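Local coordinates for enoyl-CoA hydratase/isomerase family protein (Pseudomonas syringae pv. tomato, PDB 3OT6) that probably acts on acyl-CoA thioesters as a member of the enoyl-CoA hydratase/isomerase family, though its own substrate and reaction are not established, at residues 115-120 with 211-216; 86-91 with 219-224; 12-17 with 196-201. All coordinates share one frame; numbering follows the deposited sequence.

Contact 1 of 3, residues 115-120 with 211-216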
ATOM      1  N   SER A 115      -3.032   3.413   0.140  1.00 19.68           N
ATOM      2  CA  SER A 115      -4.044   2.690   0.879  1.00 20.31           C
ATOM      3  C   SER A 115      -3.923   2.955   2.394  1.00 20.32           C
ATOM      4  O   SER A 115      -4.490   2.239   3.177  1.00 21.83           O
ATOM      5  CB  SER A 115      -3.834   1.198   0.650  1.00 20.60           C
ATOM      6  OG  SER A 115      -4.015   0.893  -0.711  1.00 25.41           O
ATOM      7  N   ALA A 116      -3.174   3.956   2.808  1.00 18.99           N
ATOM      8  CA  ALA A 116      -2.735   4.058   4.183  1.00 18.40           C
ATOM      9  C   ALA A 116      -3.112   5.458   4.698  1.00 18.89           C
ATOM     10  O   ALA A 116      -3.568   6.344   3.929  1.00 18.51           O
ATOM     11  CB  ALA A 116      -1.187   3.888   4.231  1.00 15.74           C
ATOM     12  N   ASP A 117      -2.809   5.688   5.970  1.00 19.05           N
ATOM     13  CA  ASP A 117      -3.167   6.941   6.630  1.00 19.79           C
ATOM     14  C   ASP A 117      -2.068   7.985   6.623  1.00 19.56           C
ATOM     15  O   ASP A 117      -2.369   9.168   6.667  1.00 19.50           O
ATOM     16  CB  ASP A 117      -3.678   6.639   8.006  1.00 19.61           C
ATOM     17  CG  ASP A 117      -4.961   5.848   7.925  1.00 24.62           C
ATOM     18  OD1 ASP A 117      -5.948   6.445   7.364  1.00 25.54           O
ATOM     19  OD2 ASP A 117      -4.953   4.641   8.332  1.00 21.05           O
ATOM     20  N   TYR A 118      -0.819   7.520   6.546  1.00 18.99           N
ATOM     21  CA  TYR A 118       0.353   8.352   6.575  1.00 18.58           C
ATOM     22  C   TYR A 118       1.446   7.552   5.817  1.00 20.14           C
ATOM     23  O   TYR A 118       1.576   6.302   6.013  1.00 20.91           O
ATOM     24  CB  TYR A 118       0.826   8.649   8.056  1.00 18.47           C
ATOM     25  CG  TYR A 118       1.769   9.838   8.059  1.00 13.69           C
ATOM     26  CD1 TYR A 118       1.270  11.127   8.237  1.00 13.14           C
ATOM     27  CD2 TYR A 118       3.113   9.691   7.748  1.00 14.45           C
ATOM     28  CE1 TYR A 118       2.093  12.253   8.159  1.00 17.85           C
ATOM     29  CE2 TYR A 118       3.991  10.837   7.662  1.00 14.35           C
ATOM     30  CZ  TYR A 118       3.454  12.104   7.857  1.00 18.48           C
ATOM     31  OH  TYR A 118       4.206  13.251   7.759  1.00 17.88           O
ATOM     32  N   ARG A 119       2.261   8.229   5.005  1.00 19.09           N
ATOM     33  CA  ARG A 119       3.264   7.507   4.192  1.00 18.05           C
ATOM     34  C   ARG A 119       4.589   8.169   4.301  1.00 18.28           C
ATOM     35  O   ARG A 119       4.686   9.354   4.103  1.00 19.38           O
ATOM     36  CB  ARG A 119       2.859   7.464   2.709  1.00 15.65           C
ATOM     37  CG  ARG A 119       1.644   6.577   2.394  1.00 14.20           C
ATOM     38  CD  ARG A 119       0.298   7.282   2.549  1.00 16.76           C
ATOM     39  NE  ARG A 119       0.396   8.704   2.194  1.00 13.50           N
ATOM     40  CZ  ARG A 119       0.213   9.193   0.957  1.00 15.68           C
ATOM     41  NH1 ARG A 119      -0.166   8.387  -0.053  1.00 13.40           N
ATOM     42  NH2 ARG A 119       0.394  10.506   0.733  1.00  8.62           N
ATOM     43  N   ILE A 120       5.635   7.410   4.558  1.00 20.20           N
ATOM     44  CA  ILE A 120       6.999   7.982   4.674  1.00 21.11           C
ATOM     45  C   ILE A 120       7.934   7.241   3.779  1.00 20.94           C
ATOM     46  O   ILE A 120       7.953   5.987   3.774  1.00 21.52           O
ATOM     47  CB  ILE A 120       7.571   7.863   6.118  1.00 21.86           C
ATOM     48  CG1 ILE A 120       6.569   8.447   7.114  1.00 23.88           C
ATOM     49  CG2 ILE A 120       8.938   8.596   6.219  1.00 19.62           C
ATOM     50  CD1 ILE A 120       7.041   8.360   8.616  1.00 29.94           C
ATOM     51  N   LYS A 211     -16.530   7.360   7.452  1.00 21.49           N
ATOM     52  CA  LYS A 211     -17.487   8.365   6.978  1.00 22.75           C
ATOM     53  C   LYS A 211     -16.830   9.115   5.813  1.00 23.46           C
ATOM     54  O   LYS A 211     -17.407   9.272   4.742  1.00 24.15           O
ATOM     55  CB  LYS A 211     -17.870   9.353   8.108  1.00 22.20           C
ATOM     56  CG  LYS A 211     -19.176  10.072   8.050  1.00 19.77           C
ATOM     57  CD  LYS A 211     -19.405  10.813   9.427  1.00 23.07           C
ATOM     58  CE  LYS A 211     -20.616  11.795   9.426  1.00 22.37           C
ATOM     59  NZ  LYS A 211     -20.837  12.646  10.734  1.00 20.00           N
ATOM     60  N   VAL A 212     -15.599   9.554   6.009  1.00 23.22           N
ATOM     61  CA  VAL A 212     -14.930  10.305   4.969  1.00 22.27           C
ATOM     62  C   VAL A 212     -14.810   9.432   3.731  1.00 23.10           C
ATOM     63  O   VAL A 212     -15.047   9.922   2.615  1.00 25.31           O
ATOM     64  CB  VAL A 212     -13.561  10.777   5.444  1.00 21.99           C
ATOM     65  CG1 VAL A 212     -12.625  11.090   4.283  1.00 18.85           C
ATOM     66  CG2 VAL A 212     -13.742  11.954   6.415  1.00 20.79           C
ATOM     67  N   ARG A 213     -14.455   8.164   3.932  1.00 22.24           N
ATOM     68  CA  ARG A 213     -13.994   7.283   2.878  1.00 21.30           C
ATOM     69  C   ARG A 213     -15.081   6.468   2.228  1.00 21.52           C
ATOM     70  O   ARG A 213     -14.797   5.701   1.314  1.00 22.33           O
ATOM     71  CB  ARG A 213     -12.891   6.374   3.390  1.00 20.42           C
ATOM     72  CG  ARG A 213     -11.522   7.098   3.467  1.00 20.76           C
ATOM     73  CD  ARG A 213     -10.393   6.126   3.708  1.00 18.26           C
ATOM     74  NE  ARG A 213      -9.110   6.795   3.833  1.00 19.64           N
ATOM     75  CZ  ARG A 213      -8.125   6.375   4.629  1.00 17.01           C
ATOM     76  NH1 ARG A 213      -8.278   5.314   5.381  1.00 16.24           N
ATOM     77  NH2 ARG A 213      -7.005   7.029   4.705  1.00 12.81           N
ATOM     78  N   LYS A 214     -16.329   6.682   2.631  1.00 22.36           N
ATOM     79  CA  LYS A 214     -17.457   5.871   2.163  1.00 22.84           C
ATOM     80  C   LYS A 214     -17.536   5.803   0.670  1.00 22.83           C
ATOM     81  O   LYS A 214     -17.596   4.705   0.135  1.00 24.22           O
ATOM     82  CB  LYS A 214     -18.808   6.352   2.722  1.00 22.65           C
ATOM     83  CG  LYS A 214     -19.957   5.540   2.111  1.00 26.97           C
ATOM     84  CD  LYS A 214     -21.357   5.824   2.731  1.00 38.40           C
ATOM     85  CE  LYS A 214     -22.510   5.084   1.931  1.00 40.85           C
ATOM     86  NZ  LYS A 214     -22.098   3.636   1.717  1.00 42.46           N
ATOM     87  N   GLY A 215     -17.545   6.958  -0.004  1.00 23.21           N
ATOM     88  CA  GLY A 215     -17.452   7.048  -1.468  1.00 23.79           C
ATOM     89  C   GLY A 215     -16.327   6.185  -2.047  1.00 25.05           C
ATOM     90  O   GLY A 215     -16.568   5.380  -2.974  1.00 26.35           O
ATOM     91  N   LEU A 216     -15.128   6.268  -1.458  1.00 24.22           N
ATOM     92  CA  LEU A 216     -13.990   5.591  -1.990  1.00 23.85           C
ATOM     93  C   LEU A 216     -14.211   4.105  -1.782  1.00 25.11           C
ATOM     94  O   LEU A 216     -13.979   3.291  -2.720  1.00 25.83           O
ATOM     95  CB  LEU A 216     -12.711   6.077  -1.334  1.00 23.75           C
ATOM     96  CG  LEU A 216     -11.384   5.318  -1.568  1.00 23.10           C
ATOM     97  CD1 LEU A 216     -10.961   5.319  -3.056  1.00 20.64           C
ATOM     98  CD2 LEU A 216     -10.254   5.870  -0.712  1.00 17.93           C
TER
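The lead-in to strand 118-122 of the crotonase-like fold is tied to the long C-terminal helix 202-230 by a salt bridge between D117 and R213. The bridge runs through one carboxylate oxygen. R213 NH2 donates to D117 OD1 at 2.9 Å, with an N-H...O angle of 138°. R213 NH1 adds a weak bond to the same D117 OD1 at 3.3 Å. The oxygen thus sits at the guanidinium edge, near its plane. The two flat groups are almost parallel, 17° apart, but they are stepped. R213 NH2 meets D117 OD1 from 40° above the carboxylate plane, not within it. R213 gets there as a long straight arm. Its CG lies beside the backbone N, and the chain is extended from CG to NE. The D117 side chain leaves the backbone neither toward nor away from the helix, and its carboxylate end comes closer to it. The strand that follows D117 lies between strands 97-100 and 179-181, in the parallel part of the six-stranded sheet. The contact therefore links the start of an inner strand of this sheet to helix 202-230. Helix 202-230 is kinked here. L216 N makes a weak bond to R213 O at 2.8 Å. Both charged groups have further partners. D117 OD2 accepts a hydrogen bond from I97 N and forms a salt bridge with K209, one helical turn before R213. R213 NH1 also donates to L91 O of helix 73-91. With two basic residues and a backbone N-H around it, the D117 carboxylate is likely to stay ionised. A116 O lies oblique to the R213 guanidinium, and its hydrogen bond comes from R150 NH2.

Contact 2 of 3, residues 86-91 with 219-224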
ATOM      1  N   LEU A  86      -7.536  -6.151  -0.249  1.00 20.53           N
ATOM      2  CA  LEU A  86      -6.581  -5.781   0.795  1.00 20.33           C
ATOM      3  C   LEU A  86      -6.415  -4.273   0.822  1.00 21.36           C
ATOM      4  O   LEU A  86      -6.350  -3.690   1.914  1.00 23.51           O
ATOM      5  CB  LEU A  86      -5.208  -6.490   0.658  1.00 18.65           C
ATOM      6  CG  LEU A  86      -4.055  -5.978   1.530  1.00 17.54           C
ATOM      7  CD1 LEU A  86      -4.317  -6.293   3.048  1.00 17.40           C
ATOM      8  CD2 LEU A  86      -2.679  -6.540   1.136  1.00 16.23           C
ATOM      9  N   ALA A  87      -6.347  -3.614  -0.341  1.00 21.04           N
ATOM     10  CA  ALA A  87      -6.264  -2.136  -0.330  1.00 21.29           C
ATOM     11  C   ALA A  87      -7.528  -1.535   0.364  1.00 21.06           C
ATOM     12  O   ALA A  87      -7.441  -0.596   1.158  1.00 22.53           O
ATOM     13  CB  ALA A  87      -6.072  -1.527  -1.782  1.00 19.81           C
ATOM     14  N   ARG A  88      -8.689  -2.035   0.019  1.00 20.04           N
ATOM     15  CA  ARG A  88      -9.915  -1.591   0.620  1.00 21.50           C
ATOM     16  C   ARG A  88      -9.897  -1.883   2.152  1.00 21.62           C
ATOM     17  O   ARG A  88     -10.400  -1.115   2.954  1.00 21.80           O
ATOM     18  CB  ARG A  88     -11.083  -2.298  -0.064  1.00 21.44           C
ATOM     19  CG  ARG A  88     -12.394  -1.633   0.203  1.00 24.02           C
ATOM     20  CD  ARG A  88     -13.309  -2.630   0.789  1.00 29.95           C
ATOM     21  NE  ARG A  88     -14.682  -2.180   0.904  1.00 33.49           N
ATOM     22  CZ  ARG A  88     -15.250  -1.899   2.072  1.00 33.77           C
ATOM     23  NH1 ARG A  88     -14.536  -2.041   3.188  1.00 35.43           N
ATOM     24  NH2 ARG A  88     -16.505  -1.479   2.116  1.00 26.40           N
ATOM     25  N   ARG A  89      -9.273  -2.965   2.576  1.00 21.58           N
ATOM     26  CA  ARG A  89      -9.328  -3.278   3.988  1.00 21.48           C
ATOM     27  C   ARG A  89      -8.420  -2.313   4.698  1.00 21.57           C
ATOM     28  O   ARG A  89      -8.769  -1.814   5.741  1.00 22.31           O
ATOM     29  CB  ARG A  89      -8.916  -4.723   4.271  1.00 21.92           C
ATOM     30  CG  ARG A  89      -8.688  -4.972   5.723  1.00 24.06           C
ATOM     31  CD  ARG A  89      -8.154  -6.354   5.997  1.00 28.94           C
ATOM     32  NE  ARG A  89      -8.202  -6.577   7.431  1.00 31.22           N
ATOM     33  CZ  ARG A  89      -7.834  -7.687   8.026  1.00 30.17           C
ATOM     34  NH1 ARG A  89      -7.373  -8.703   7.324  1.00 33.26           N
ATOM     35  NH2 ARG A  89      -7.954  -7.775   9.320  1.00 32.05           N
HETATM   36  N   MSE A  90      -7.280  -1.991   4.094  1.00 21.03           N
HETATM   37  CA  MSE A  90      -6.349  -1.072   4.726  1.00 20.20           C
HETATM   38  C   MSE A  90      -6.949   0.294   4.888  1.00 19.94           C
HETATM   39  O   MSE A  90      -6.692   0.977   5.871  1.00 20.29           O
HETATM   40  CB  MSE A  90      -5.041  -0.966   3.937  1.00 19.90           C
HETATM   41  CG  MSE A  90      -4.173  -2.183   4.061  1.00 19.61           C
HETATM   42 SE   MSE A  90      -2.657  -2.241   2.803  1.00 24.08          SE
HETATM   43  CE  MSE A  90      -1.505  -0.781   3.467  1.00 17.73           C
ATOM     44  N   LEU A  91      -7.724   0.719   3.912  1.00 20.61           N
ATOM     45  CA  LEU A  91      -8.321   2.063   3.958  1.00 20.76           C
ATOM     46  C   LEU A  91      -9.497   2.078   4.921  1.00 21.07           C
ATOM     47  O   LEU A  91      -9.993   3.143   5.312  1.00 20.31           O
ATOM     48  CB  LEU A  91      -8.779   2.485   2.579  1.00 21.29           C
ATOM     49  CG  LEU A  91      -7.634   2.847   1.622  1.00 19.74           C
ATOM     50  CD1 LEU A  91      -8.156   2.749   0.190  1.00 16.46           C
ATOM     51  CD2 LEU A  91      -7.239   4.251   1.936  1.00 18.90           C
ATOM     52  N   THR A 219     -16.928   2.678  -4.175  1.00 24.56           N
ATOM     53  CA  THR A 219     -16.273   2.689  -5.456  1.00 24.33           C
ATOM     54  C   THR A 219     -15.252   1.555  -5.645  1.00 25.45           C
ATOM     55  O   THR A 219     -15.170   0.951  -6.738  1.00 26.03           O
ATOM     56  CB  THR A 219     -15.551   4.024  -5.672  1.00 24.23           C
ATOM     57  OG1 THR A 219     -16.510   5.073  -5.671  1.00 22.11           O
ATOM     58  CG2 THR A 219     -14.802   4.022  -6.999  1.00 22.54           C
ATOM     59  N   LEU A 220     -14.450   1.294  -4.621  1.00 25.34           N
ATOM     60  CA  LEU A 220     -13.533   0.167  -4.656  1.00 26.16           C
ATOM     61  C   LEU A 220     -14.292  -1.175  -4.720  1.00 27.39           C
ATOM     62  O   LEU A 220     -13.838  -2.062  -5.440  1.00 28.17           O
ATOM     63  CB  LEU A 220     -12.536   0.185  -3.475  1.00 25.31           C
ATOM     64  CG  LEU A 220     -11.386   1.207  -3.542  1.00 27.76           C
ATOM     65  CD1 LEU A 220     -10.616   1.343  -2.174  1.00 24.88           C
ATOM     66  CD2 LEU A 220     -10.438   0.865  -4.684  1.00 28.30           C
ATOM     67  N   ASP A 221     -15.394  -1.344  -3.969  1.00 27.62           N
ATOM     68  CA  ASP A 221     -16.186  -2.583  -4.042  1.00 29.71           C
ATOM     69  C   ASP A 221     -16.761  -2.808  -5.492  1.00 29.95           C
ATOM     70  O   ASP A 221     -16.674  -3.910  -6.012  1.00 31.04           O
ATOM     71  CB  ASP A 221     -17.311  -2.635  -2.962  1.00 29.45           C
ATOM     72  CG  ASP A 221     -16.761  -2.683  -1.536  1.00 34.87           C
ATOM     73  OD1 ASP A 221     -15.568  -2.999  -1.315  1.00 40.10           O
ATOM     74  OD2 ASP A 221     -17.503  -2.340  -0.591  1.00 41.94           O
ATOM     75  N   ALA A 222     -17.335  -1.768  -6.106  1.00 29.16           N
ATOM     76  CA  ALA A 222     -17.830  -1.825  -7.460  1.00 29.30           C
ATOM     77  C   ALA A 222     -16.681  -2.175  -8.402  1.00 29.41           C
ATOM     78  O   ALA A 222     -16.822  -3.065  -9.227  1.00 31.28           O
ATOM     79  CB  ALA A 222     -18.501  -0.487  -7.885  1.00 28.00           C
ATOM     80  N   ALA A 223     -15.542  -1.506  -8.239  1.00 28.99           N
ATOM     81  CA  ALA A 223     -14.343  -1.688  -9.067  1.00 27.79           C
ATOM     82  C   ALA A 223     -13.834  -3.097  -8.991  1.00 27.71           C
ATOM     83  O   ALA A 223     -13.482  -3.679 -10.002  1.00 27.25           O
ATOM     84  CB  ALA A 223     -13.228  -0.721  -8.636  1.00 26.74           C
ATOM     85  N   ILE A 224     -13.756  -3.643  -7.776  1.00 28.81           N
ATOM     86  CA  ILE A 224     -13.186  -4.998  -7.573  1.00 28.99           C
ATOM     87  C   ILE A 224     -14.009  -5.975  -8.452  1.00 30.22           C
ATOM     88  O   ILE A 224     -13.442  -6.834  -9.120  1.00 29.76           O
ATOM     89  CB  ILE A 224     -13.142  -5.401  -6.075  1.00 27.35           C
ATOM     90  CG1 ILE A 224     -12.009  -4.669  -5.349  1.00 26.91           C
ATOM     91  CG2 ILE A 224     -13.097  -6.927  -5.866  1.00 25.02           C
ATOM     92  CD1 ILE A 224     -12.125  -4.814  -3.780  1.00 24.70           C
TER
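The guanidinium of R88 and the carboxylate of D221 meet edge to edge. Their planes are only 2° apart. The approach is side-on, with NE and one terminal nitrogen each taking one oxygen. R88 NE donates to D221 OD1, on the syn side of that oxygen; the modelled 2.5 Å between R88 NE and D221 OD1 is doubtfully short. R88 NH2 donates to the syn lone pair of D221 OD2 at 3.0 Å, with an N-H...O angle of 143°. Two bonds to two oxygens fix the rotation of both groups. The planes are slightly offset, as each oxygen is somewhat tilted from the guanidinium plane. The first torsion of R88 sets CG opposite the backbone N, 4.1 Å from L220 CB. A bend at chi2 then turns the guanidinium toward D221. Beside this, L220 and L91 cross at about a right angle and touch at their CD1 atoms, 3.7 Å apart. The apolar pair is buried, and the ion pair is partly exposed. The helices run antiparallel at 171°, with axes 10.3 Å apart at these segments. L91 also packs on L216 and L217 of helix 202-230. Helix 141-150 adds L146 against L91, and helix 31-46 covers L86 on helix 73-91.

Contact 3 of 3, residues 12-17 with 196-201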
ATOM      1  N   LEU A  12       4.864  -6.475  17.748  1.00 33.50           N
ATOM      2  CA  LEU A  12       4.207  -5.398  18.545  1.00 32.19           C
ATOM      3  C   LEU A  12       5.139  -4.792  19.639  1.00 33.07           C
ATOM      4  O   LEU A  12       5.754  -5.497  20.429  1.00 34.06           O
ATOM      5  CB  LEU A  12       2.899  -5.930  19.119  1.00 30.17           C
ATOM      6  CG  LEU A  12       2.133  -5.107  20.159  1.00 28.54           C
ATOM      7  CD1 LEU A  12       1.538  -3.883  19.539  1.00 22.09           C
ATOM      8  CD2 LEU A  12       1.063  -5.985  20.894  1.00 21.82           C
ATOM      9  N   ASP A  13       5.303  -3.488  19.652  1.00 33.60           N
ATOM     10  CA  ASP A  13       6.128  -2.882  20.626  1.00 34.99           C
ATOM     11  C   ASP A  13       5.515  -1.548  20.914  1.00 34.59           C
ATOM     12  O   ASP A  13       5.361  -0.759  20.004  1.00 34.52           O
ATOM     13  CB  ASP A  13       7.555  -2.680  20.128  1.00 36.56           C
ATOM     14  CG  ASP A  13       8.546  -2.421  21.308  1.00 45.81           C
ATOM     15  OD1 ASP A  13       8.866  -3.409  22.061  1.00 54.18           O
ATOM     16  OD2 ASP A  13       8.972  -1.242  21.521  1.00 49.66           O
ATOM     17  N   ASP A  14       5.154  -1.311  22.185  1.00 34.80           N
ATOM     18  CA  ASP A  14       4.660  -0.010  22.664  1.00 34.02           C
ATOM     19  C   ASP A  14       3.477   0.507  21.805  1.00 33.25           C
ATOM     20  O   ASP A  14       3.500   1.639  21.322  1.00 33.12           O
ATOM     21  CB  ASP A  14       5.855   0.960  22.689  1.00 33.73           C
ATOM     22  CG  ASP A  14       5.510   2.339  23.257  1.00 37.65           C
ATOM     23  OD1 ASP A  14       4.654   2.477  24.181  1.00 37.55           O
ATOM     24  OD2 ASP A  14       6.154   3.312  22.798  1.00 42.01           O
ATOM     25  N   GLY A  15       2.468  -0.341  21.585  1.00 33.08           N
ATOM     26  CA  GLY A  15       1.276   0.021  20.773  1.00 32.41           C
ATOM     27  C   GLY A  15       1.459   0.315  19.273  1.00 31.94           C
ATOM     28  O   GLY A  15       0.559   0.860  18.629  1.00 32.07           O
ATOM     29  N   VAL A  16       2.636  -0.023  18.731  1.00 31.12           N
ATOM     30  CA  VAL A  16       2.901   0.008  17.303  1.00 28.87           C
ATOM     31  C   VAL A  16       3.162  -1.387  16.798  1.00 29.21           C
ATOM     32  O   VAL A  16       4.071  -2.049  17.307  1.00 29.39           O
ATOM     33  CB  VAL A  16       4.104   0.887  16.984  1.00 29.15           C
ATOM     34  CG1 VAL A  16       4.401   0.820  15.497  1.00 25.92           C
ATOM     35  CG2 VAL A  16       3.867   2.403  17.455  1.00 27.37           C
ATOM     36  N   ALA A  17       2.390  -1.844  15.804  1.00 28.29           N
ATOM     37  CA  ALA A  17       2.631  -3.156  15.175  1.00 27.51           C
ATOM     38  C   ALA A  17       3.342  -2.938  13.833  1.00 28.59           C
ATOM     39  O   ALA A  17       2.760  -2.342  12.902  1.00 30.24           O
ATOM     40  CB  ALA A  17       1.321  -3.927  14.977  1.00 26.04           C
ATOM     41  N   GLN A 196       2.628  10.623  17.495  1.00 32.45           N
ATOM     42  CA  GLN A 196       1.609  11.680  17.355  1.00 33.54           C
ATOM     43  C   GLN A 196       0.209  11.117  17.096  1.00 32.96           C
ATOM     44  O   GLN A 196      -0.795  11.729  17.476  1.00 33.37           O
ATOM     45  CB  GLN A 196       1.972  12.724  16.285  1.00 34.72           C
ATOM     46  CG  GLN A 196       3.282  13.520  16.557  1.00 41.45           C
ATOM     47  CD  GLN A 196       3.237  14.314  17.890  1.00 49.51           C
ATOM     48  OE1 GLN A 196       3.957  13.990  18.863  1.00 47.40           O
ATOM     49  NE2 GLN A 196       2.352  15.334  17.944  1.00 50.97           N
ATOM     50  N   LEU A 197       0.131   9.954  16.449  1.00 32.48           N
ATOM     51  CA  LEU A 197      -1.176   9.321  16.213  1.00 31.56           C
ATOM     52  C   LEU A 197      -1.728   8.743  17.505  1.00 31.71           C
ATOM     53  O   LEU A 197      -2.959   8.739  17.703  1.00 31.78           O
ATOM     54  CB  LEU A 197      -1.168   8.264  15.077  1.00 30.51           C
ATOM     55  CG  LEU A 197      -0.893   8.783  13.658  1.00 28.54           C
ATOM     56  CD1 LEU A 197      -0.326   7.661  12.784  1.00 24.90           C
ATOM     57  CD2 LEU A 197      -2.121   9.401  13.032  1.00 27.18           C
ATOM     58  N   LYS A 198      -0.853   8.269  18.383  1.00 31.79           N
ATOM     59  CA  LYS A 198      -1.312   7.760  19.692  1.00 32.87           C
ATOM     60  C   LYS A 198      -2.187   8.795  20.432  1.00 33.24           C
ATOM     61  O   LYS A 198      -3.033   8.420  21.217  1.00 33.49           O
ATOM     62  CB  LYS A 198      -0.121   7.371  20.571  1.00 32.71           C
ATOM     63  CG  LYS A 198       0.406   5.996  20.311  1.00 32.62           C
ATOM     64  CD  LYS A 198       1.685   5.842  21.050  1.00 31.45           C
ATOM     65  CE  LYS A 198       1.975   4.388  21.236  1.00 30.50           C
ATOM     66  NZ  LYS A 198       3.419   4.213  21.587  1.00 28.36           N
ATOM     67  N   LYS A 199      -2.012  10.085  20.122  1.00 33.87           N
ATOM     68  CA  LYS A 199      -2.718  11.166  20.805  1.00 34.19           C
ATOM     69  C   LYS A 199      -4.146  11.429  20.404  1.00 34.55           C
ATOM     70  O   LYS A 199      -4.820  12.225  21.072  1.00 35.93           O
ATOM     71  CB  LYS A 199      -1.951  12.444  20.658  1.00 35.32           C
ATOM     72  CG  LYS A 199      -0.677  12.391  21.412  1.00 38.10           C
ATOM     73  CD  LYS A 199      -0.045  13.713  21.323  1.00 45.11           C
ATOM     74  CE  LYS A 199       1.310  13.628  22.010  1.00 52.23           C
ATOM     75  NZ  LYS A 199       1.902  14.992  21.854  1.00 56.08           N
ATOM     76  N   ILE A 200      -4.627  10.759  19.348  1.00 33.83           N
ATOM     77  CA  ILE A 200      -5.995  10.942  18.872  1.00 32.89           C
ATOM     78  C   ILE A 200      -6.947   9.879  19.391  1.00 32.42           C
ATOM     79  O   ILE A 200      -6.549   8.798  19.828  1.00 33.61           O
ATOM     80  CB  ILE A 200      -6.090  11.051  17.291  1.00 32.79           C
ATOM     81  CG1 ILE A 200      -5.891   9.676  16.633  1.00 32.52           C
ATOM     82  CG2 ILE A 200      -5.110  12.088  16.778  1.00 31.18           C
ATOM     83  CD1 ILE A 200      -5.918   9.650  15.142  1.00 27.89           C
ATOM     84  N   ASN A 201      -8.219  10.171  19.297  1.00 30.78           N
ATOM     85  CA  ASN A 201      -9.188   9.273  19.797  1.00 29.61           C
ATOM     86  C   ASN A 201      -9.522   8.215  18.727  1.00 29.49           C
ATOM     87  O   ASN A 201      -9.980   8.527  17.623  1.00 27.93           O
ATOM     88  CB  ASN A 201     -10.409  10.096  20.267  1.00 29.70           C
ATOM     89  CG  ASN A 201     -11.526   9.221  20.737  1.00 28.80           C
ATOM     90  OD1 ASN A 201     -12.307   8.696  19.940  1.00 30.53           O
ATOM     91  ND2 ASN A 201     -11.554   8.971  22.019  1.00 27.30           N
TER
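The side chains of D14 and K198 cross at about a right angle, and the lysine ammonium ends between two oxygen sites of the same aspartate. K198 NZ donates a hydrogen bond to the backbone D14 O at 2.6 Å. The C=O...N angle is 151°, and the nitrogen is tilted 27° from the carbonyl plane. The same K198 NZ forms a salt bridge with D14 OD2 at 3.1 Å. D14 OD1 is a little farther, 3.4 Å from K198 NZ. The carboxylate can flank the carbonyl because a chi1 of -176° swings it to the side of D14's own carbonyl carbon. K198 arrives as an extended chain, with every torsion beyond CG in the trans range. Its CE passes alongside the turn, 4.4 Å from G15 CA.

The oxygens belong to the tip of a beta hairpin. D13 to V16 form a type I' turn that joins the antiparallel strands 8-13 and 16-21 at one edge of the six-stranded sheet. D14 and G15 are the two central residues, both with positive phi. The turn is closed by D13 N to V16 O at 3.0 Å and by V16 N to D13 O at 3.1 Å. Across the contact, K198 stands in a type I turn from L197 to I200, and so reaches the hairpin from the link between helix 186-197 and helix 202-230. N201 follows at the N-cap of helix 202-230, where its OD1 accepts from A204 N. The K198 side chain also touches I50 of strand 50-54. Next to the turn, V16 is buried against L191 and A194 of helix 186-197. The ion pair itself lies at the surface.

In the fold
Contacts 1 and 2 share helix 202-230 and touch directly, with their centres about 11 Å apart. R213 NH1 lies 2.8 Å from L91 O, a probable hydrogen bond that joins the two. S115 also packs on A87 and M90 of helix 73-91. Contact 1 is nested within the chain loop that contact 2 closes. Contact 3 is separate. Its centre is about 18 Å from that of contact 1 and about 25 Å from that of contact 2. It is still connected through the fold, because helix 186-197 and helix 202-230 follow each other in the chain and contacts 1 and 3 reach the same sheet. Together the three join helix 202-230, and the connection that precedes it, to the body of the crotonase-like fold.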